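Long-range contact in putative membrane protein COG4129 (Clostridium difficile, PDB 3KMI), which is of unknown function but belongs to the putative aromatic acid exporters, the crystallised piece being its all-helical C-terminal domain, probably outside the membrane-spanning part: residues A[21-35]-A[88-101]. Numbering follows the deposited sequence. Where two conformers were deposited one is given.
Sequences VSIVLIDIADIIVNP and LENLYSYVSQLNST
Leu88 of one helix drops onto Val24 and Leu25 of another where helix 21-33 and helix 88-95 run side by side in the same direction, their axes 10.0 Å apart and inclined by 8°. The motif is knobs-into-holes packing, here between parallel helices of an all-helical bundle. Leu88 is a knob among Val21, Val24, Leu25 and Ile28. Its two methyls divide the work: CD1 lies 3.7 Å from Val24 CB, while CD2 presses on the backbone of the next residue, 3.6 Å from Leu25 CA. In return Ile28 enters the hole formed by Leu88, Leu91, Tyr92 and Val95. Its CG1 branch stands anti to the carbonyl carbon (chi1 -71°), which turns CD1 back towards the N-terminal side, 3.4 Å from Leu88 O; CG2 reaches forward to both methyls of Val95 in the conformer given. Ile31 meets Tyr92 at the ring edge, CD1 lying in the ring plane 4.0 Å from CE1, and Tyr41 of helix 41-61 stacks on the same ring. One turn on from Ile28, the side chain of Ile32 lies roughly perpendicular to that of Val95, with Ile32 CG1 3.6 Å from Val95 CG1 in that same conformer. Elsewhere, Leu25 also touches Ile112 of helix 103-117, and Val21 touches Phe167 of helix 148-176, which ties the pair to two more helices of the bundle. Past the type I turn from Val95 to Leu98 the chain runs on and closes over the C-terminal end of helix 21-33. There Leu98 CD1 rests near Ile32 CG2, and Thr101 sets OG1 3.0 Å from Ile32 O, a probable hydrogen bond, with its CG2 methyl 3.4 Å from that same oxygen.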
loop_
_atom_site.group_PDB
_atom_site.type_symbol
_atom_site.label_atom_id
_atom_site.label_comp_id
_atom_site.label_asym_id
_atom_site.label_seq_id
_atom_site.Cartn_x
_atom_site.Cartn_y
_atom_site.Cartn_z
ATOM N N VAL A 21 -6.052 15.093 4.543
ATOM C CA VAL A 21 -5.130 13.963 4.538
ATOM C C VAL A 21 -4.049 14.213 5.605
ATOM O O VAL A 21 -3.718 13.330 6.402
ATOM C CB VAL A 21 -4.434 13.821 3.136
ATOM C CG1 VAL A 21 -3.257 12.879 3.219
ATOM C CG2 VAL A 21 -5.492 13.352 2.047
ATOM N N SER A 22 -3.550 15.432 5.645
ATOM C CA SER A 22 -2.424 15.719 6.563
ATOM C C SER A 22 -2.900 15.633 7.999
ATOM O O SER A 22 -2.185 15.126 8.875
ATOM C CB SER A 22 -1.847 17.093 6.281
ATOM O OG SER A 22 -1.284 17.161 4.979
ATOM N N ILE A 23 -4.120 16.113 8.233
ATOM C CA ILE A 23 -4.712 16.040 9.572
ATOM C C ILE A 23 -4.740 14.589 10.098
ATOM O O ILE A 23 -4.366 14.334 11.237
ATOM C CB ILE A 23 -6.137 16.644 9.607
ATOM C CG1 ILE A 23 -6.035 18.171 9.574
ATOM C CG2 ILE A 23 -6.835 16.237 10.891
ATOM C CD1 ILE A 23 -7.387 18.926 9.325
ATOM N N VAL A 24 -5.187 13.657 9.260
ATOM C CA VAL A 24 -5.273 12.251 9.636
ATOM C C VAL A 24 -3.839 11.732 9.823
ATOM O O VAL A 24 -3.585 10.952 10.715
ATOM C CB VAL A 24 -6.037 11.395 8.574
ATOM C CG1 VAL A 24 -5.962 9.891 8.941
ATOM C CG2 VAL A 24 -7.511 11.843 8.462
ATOM N N LEU A 25 -2.924 12.113 8.938
ATOM C CA LEU A 25 -1.532 11.676 9.077
ATOM C C LEU A 25 -0.935 12.077 10.439
ATOM O O LEU A 25 -0.269 11.278 11.124
ATOM C CB LEU A 25 -0.692 12.217 7.894
ATOM C CG LEU A 25 0.744 11.707 7.856
ATOM C CD1 LEU A 25 0.810 10.231 7.379
ATOM C CD2 LEU A 25 1.656 12.571 6.926
ATOM N N ILE A 26 -1.164 13.322 10.831
ATOM C CA ILE A 26 -0.663 13.811 12.115
ATOM C C ILE A 26 -1.341 13.056 13.289
ATOM O O ILE A 26 -0.698 12.778 14.309
ATOM C CB ILE A 26 -0.892 15.348 12.214
ATOM C CG1 ILE A 26 0.035 16.066 11.219
ATOM C CG2 ILE A 26 -0.716 15.851 13.629
ATOM C CD1 ILE A 26 -0.483 17.448 10.741
ATOM N N ASP A 27 -2.633 12.739 13.140
ATOM C CA ASP A 27 -3.317 11.914 14.168
ATOM C C ASP A 27 -2.568 10.620 14.334
ATOM O O ASP A 27 -2.401 10.171 15.458
ATOM C CB ASP A 27 -4.748 11.528 13.775
ATOM C CG ASP A 27 -5.689 12.686 13.761
ATOM O OD1 ASP A 27 -5.389 13.696 14.414
ATOM O OD2 ASP A 27 -6.754 12.572 13.098
ATOM N N ILE A 28 -2.158 10.010 13.212
ATOM C CA ILE A 28 -1.361 8.768 13.255
ATOM C C ILE A 28 -0.028 8.937 14.039
ATOM O O ILE A 28 0.281 8.161 14.978
ATOM C CB ILE A 28 -1.158 8.162 11.841
ATOM C CG1 ILE A 28 -2.499 7.586 11.344
ATOM C CG2 ILE A 28 -0.088 7.067 11.863
ATOM C CD1 ILE A 28 -2.602 7.536 9.794
ATOM N N ALA A 29 0.729 9.962 13.701
ATOM C CA ALA A 29 1.982 10.259 14.437
ATOM C C ALA A 29 1.713 10.363 15.963
ATOM O O ALA A 29 2.530 9.912 16.765
ATOM C CB ALA A 29 2.619 11.541 13.934
ATOM N N ASP A 30 0.596 10.986 16.352
ATOM C CA ASP A 30 0.254 11.166 17.784
ATOM C C ASP A 30 -0.099 9.850 18.461
ATOM O O ASP A 30 0.101 9.675 19.673
ATOM C CB ASP A 30 -0.953 12.106 17.940
ATOM C CG ASP A 30 -0.641 13.548 17.550
ATOM O OD1 ASP A 30 0.538 13.937 17.604
ATOM O OD2 ASP A 30 -1.585 14.296 17.180
ATOM N N ILE A 31 -0.690 8.936 17.698
ATOM C CA ILE A 31 -1.069 7.631 18.236
ATOM C C ILE A 31 0.179 6.801 18.592
ATOM O O ILE A 31 0.218 6.125 19.640
ATOM C CB ILE A 31 -2.017 6.869 17.296
ATOM C CG1 ILE A 31 -3.425 7.503 17.376
ATOM C CG2 ILE A 31 -2.054 5.381 17.713
ATOM C CD1 ILE A 31 -4.333 7.247 16.195
ATOM N N ILE A 32 1.222 6.897 17.759
ATOM C CA ILE A 32 2.487 6.199 18.062
ATOM C C ILE A 32 2.987 6.538 19.470
ATOM O O ILE A 32 3.406 5.641 20.219
ATOM C CB ILE A 32 3.585 6.478 16.993
ATOM C CG1 ILE A 32 3.107 5.988 15.640
ATOM C CG2 ILE A 32 4.962 5.878 17.389
ATOM C CD1 ILE A 32 3.883 6.542 14.439
ATOM N N VAL A 33 2.915 7.823 19.826
ATOM C CA VAL A 33 3.453 8.325 21.100
ATOM C C VAL A 33 2.456 8.183 22.248
ATOM O O VAL A 33 2.860 7.923 23.362
ATOM C CB VAL A 33 3.910 9.805 21.016
ATOM C CG1 VAL A 33 4.392 10.300 22.372
ATOM C CG2 VAL A 33 5.014 9.951 20.030
ATOM N N ASN A 34 1.166 8.341 21.977
ATOM C CA ASN A 34 0.111 8.113 23.000
ATOM C C ASN A 34 -0.950 7.114 22.563
ATOM O O ASN A 34 -2.051 7.526 22.219
ATOM C CB ASN A 34 -0.602 9.422 23.319
ATOM C CG ASN A 34 0.325 10.480 23.819
ATOM O OD1 ASN A 34 0.702 10.493 24.996
ATOM N ND2 ASN A 34 0.685 11.401 22.938
ATOM N N PRO A 35 -0.640 5.800 22.571
ATOM C CA PRO A 35 -1.600 4.830 22.018
ATOM C C PRO A 35 -3.011 4.896 22.626
ATOM O O PRO A 35 -4.004 4.666 21.924
ATOM C CB PRO A 35 -0.960 3.462 22.334
ATOM C CG PRO A 35 0.245 3.738 23.181
ATOM C CD PRO A 35 0.636 5.160 22.934
ATOM N N LEU A 88 -3.200 5.872 4.680
ATOM C CA LEU A 88 -3.539 6.286 6.054
ATOM C C LEU A 88 -4.180 5.161 6.846
ATOM O O LEU A 88 -3.780 4.880 7.995
ATOM C CB LEU A 88 -4.453 7.532 6.076
ATOM C CG LEU A 88 -3.844 8.864 5.581
ATOM C CD1 LEU A 88 -4.954 9.937 5.374
ATOM C CD2 LEU A 88 -2.760 9.364 6.564
ATOM N N GLU A 89 -5.179 4.519 6.240
ATOM C CA GLU A 89 -5.787 3.347 6.894
ATOM C C GLU A 89 -4.779 2.216 7.151
ATOM O O GLU A 89 -4.827 1.600 8.204
ATOM C CB GLU A 89 -6.955 2.829 6.056
ATOM C CG GLU A 89 -8.099 3.799 6.071
ATOM C CD GLU A 89 -9.319 3.247 5.342
ATOM O OE1 GLU A 89 -9.230 2.909 4.152
ATOM O OE2 GLU A 89 -10.344 3.125 5.976
ATOM N N ASN A 90 -3.889 1.952 6.191
ATOM C CA ASN A 90 -2.822 0.968 6.393
ATOM C C ASN A 90 -1.891 1.343 7.566
ATOM O O ASN A 90 -1.557 0.490 8.384
ATOM C CB ASN A 90 -1.997 0.769 5.124
ATOM C CG ASN A 90 -2.812 0.246 3.954
ATOM O OD1 ASN A 90 -3.945 -0.246 4.117
ATOM N ND2 ASN A 90 -2.228 0.331 2.762
ATOM N N LEU A 91 -1.464 2.602 7.616
ATOM C CA LEU A 91 -0.632 3.067 8.724
ATOM C C LEU A 91 -1.365 2.878 10.043
ATOM O O LEU A 91 -0.822 2.265 10.957
ATOM C CB LEU A 91 -0.242 4.523 8.523
ATOM C CG LEU A 91 0.759 4.693 7.377
ATOM C CD1 LEU A 91 0.741 6.131 6.892
ATOM C CD2 LEU A 91 2.155 4.279 7.810
ATOM N N TYR A 92 -2.602 3.376 10.122
ATOM C CA TYR A 92 -3.398 3.241 11.355
ATOM C C TYR A 92 -3.446 1.798 11.853
ATOM O O TYR A 92 -3.237 1.555 13.060
ATOM C CB TYR A 92 -4.830 3.772 11.169
ATOM C CG TYR A 92 -5.703 3.560 12.416
ATOM C CD1 TYR A 92 -5.596 4.420 13.515
ATOM C CD2 TYR A 92 -6.630 2.523 12.481
ATOM C CE1 TYR A 92 -6.414 4.251 14.672
ATOM C CE2 TYR A 92 -7.445 2.343 13.631
ATOM C CZ TYR A 92 -7.313 3.211 14.712
ATOM O OH TYR A 92 -8.079 3.061 15.831
ATOM N N SER A 93 -3.763 0.852 10.967
ATOM C CA SER A 93 -3.783 -0.564 11.336
ATOM C C SER A 93 -2.440 -0.951 11.961
ATOM O O SER A 93 -2.404 -1.559 13.041
ATOM C CB SER A 93 -4.117 -1.439 10.118
ATOM O OG SER A 93 -4.124 -2.810 10.442
ATOM N N TYR A 94 -1.337 -0.562 11.315
ATOM C CA TYR A 94 -0.015 -0.943 11.810
ATOM C C TYR A 94 0.285 -0.305 13.173
ATOM O O TYR A 94 0.663 -0.994 14.107
ATOM C CB TYR A 94 1.091 -0.531 10.830
ATOM C CG TYR A 94 1.107 -1.321 9.528
ATOM C CD1 TYR A 94 0.719 -2.653 9.481
ATOM C CD2 TYR A 94 1.553 -0.716 8.357
ATOM C CE1 TYR A 94 0.765 -3.372 8.268
ATOM C CE2 TYR A 94 1.591 -1.392 7.150
ATOM C CZ TYR A 94 1.217 -2.720 7.110
ATOM O OH TYR A 94 1.295 -3.367 5.897
ATOM N N VAL A 95 0.097 1.007 13.296
ATOM C CA VAL A 95 0.465 1.691 14.547
ATOM C C VAL A 95 -0.427 1.245 15.692
ATOM O O VAL A 95 0.026 1.185 16.832
ATOM C CB VAL A 95 0.455 3.234 14.411
ATOM C CG1 VAL A 95 1.524 3.678 13.394
ATOM C CG2 VAL A 95 -0.915 3.705 13.988
ATOM N N SER A 96 -1.672 0.894 15.383
ATOM C CA SER A 96 -2.589 0.391 16.408
ATOM C C SER A 96 -2.168 -0.992 16.931
ATOM O O SER A 96 -2.704 -1.477 17.925
ATOM C CB SER A 96 -4.045 0.390 15.927
ATOM O OG SER A 96 -4.268 -0.579 14.923
ATOM N N GLN A 97 -1.189 -1.610 16.276
ATOM C CA GLN A 97 -0.610 -2.871 16.766
ATOM C C GLN A 97 0.623 -2.698 17.667
ATOM O O GLN A 97 1.026 -3.644 18.319
ATOM C CB GLN A 97 -0.284 -3.802 15.598
ATOM C CG GLN A 97 -1.517 -4.354 14.900
ATOM C CD GLN A 97 -1.154 -5.094 13.613
ATOM O OE1 GLN A 97 -1.518 -4.672 12.535
ATOM N NE2 GLN A 97 -0.417 -6.185 13.739
ATOM N N LEU A 98 1.231 -1.512 17.700
ATOM C CA LEU A 98 2.444 -1.305 18.540
ATOM C C LEU A 98 2.186 -1.599 20.014
ATOM O O LEU A 98 1.160 -1.191 20.549
ATOM C CB LEU A 98 2.998 0.120 18.375
ATOM C CG LEU A 98 3.614 0.435 17.002
ATOM C CD1 LEU A 98 3.752 1.917 16.792
ATOM C CD2 LEU A 98 4.968 -0.225 16.781
ATOM N N ASN A 99 3.140 -2.296 20.643
ATOM C CA ASN A 99 3.114 -2.722 22.064
ATOM C C ASN A 99 3.904 -1.781 22.989
ATOM O O ASN A 99 3.792 -1.870 24.223
ATOM C CB ASN A 99 3.776 -4.110 22.229
ATOM C CG ASN A 99 3.023 -5.231 21.558
ATOM O OD1 ASN A 99 2.883 -5.265 20.335
ATOM N ND2 ASN A 99 2.573 -6.200 22.359
ATOM N N SER A 100 4.720 -0.908 22.401
ATOM C CA SER A 100 5.766 -0.166 23.137
ATOM C C SER A 100 6.047 1.067 22.247
ATOM O O SER A 100 5.719 1.039 21.060
ATOM C CB SER A 100 7.002 -1.068 23.208
ATOM O OG SER A 100 8.044 -0.545 24.010
ATOM N N THR A 101 6.655 2.116 22.785
ATOM C CA THR A 101 7.118 3.222 21.949
ATOM C C THR A 101 8.624 3.382 22.121
ATOM O O THR A 101 9.054 4.277 22.858
ATOM C CB THR A 101 6.423 4.558 22.312
ATOM O OG1 THR A 101 5.017 4.341 22.423
ATOM C CG2 THR A 101 6.672 5.637 21.241
#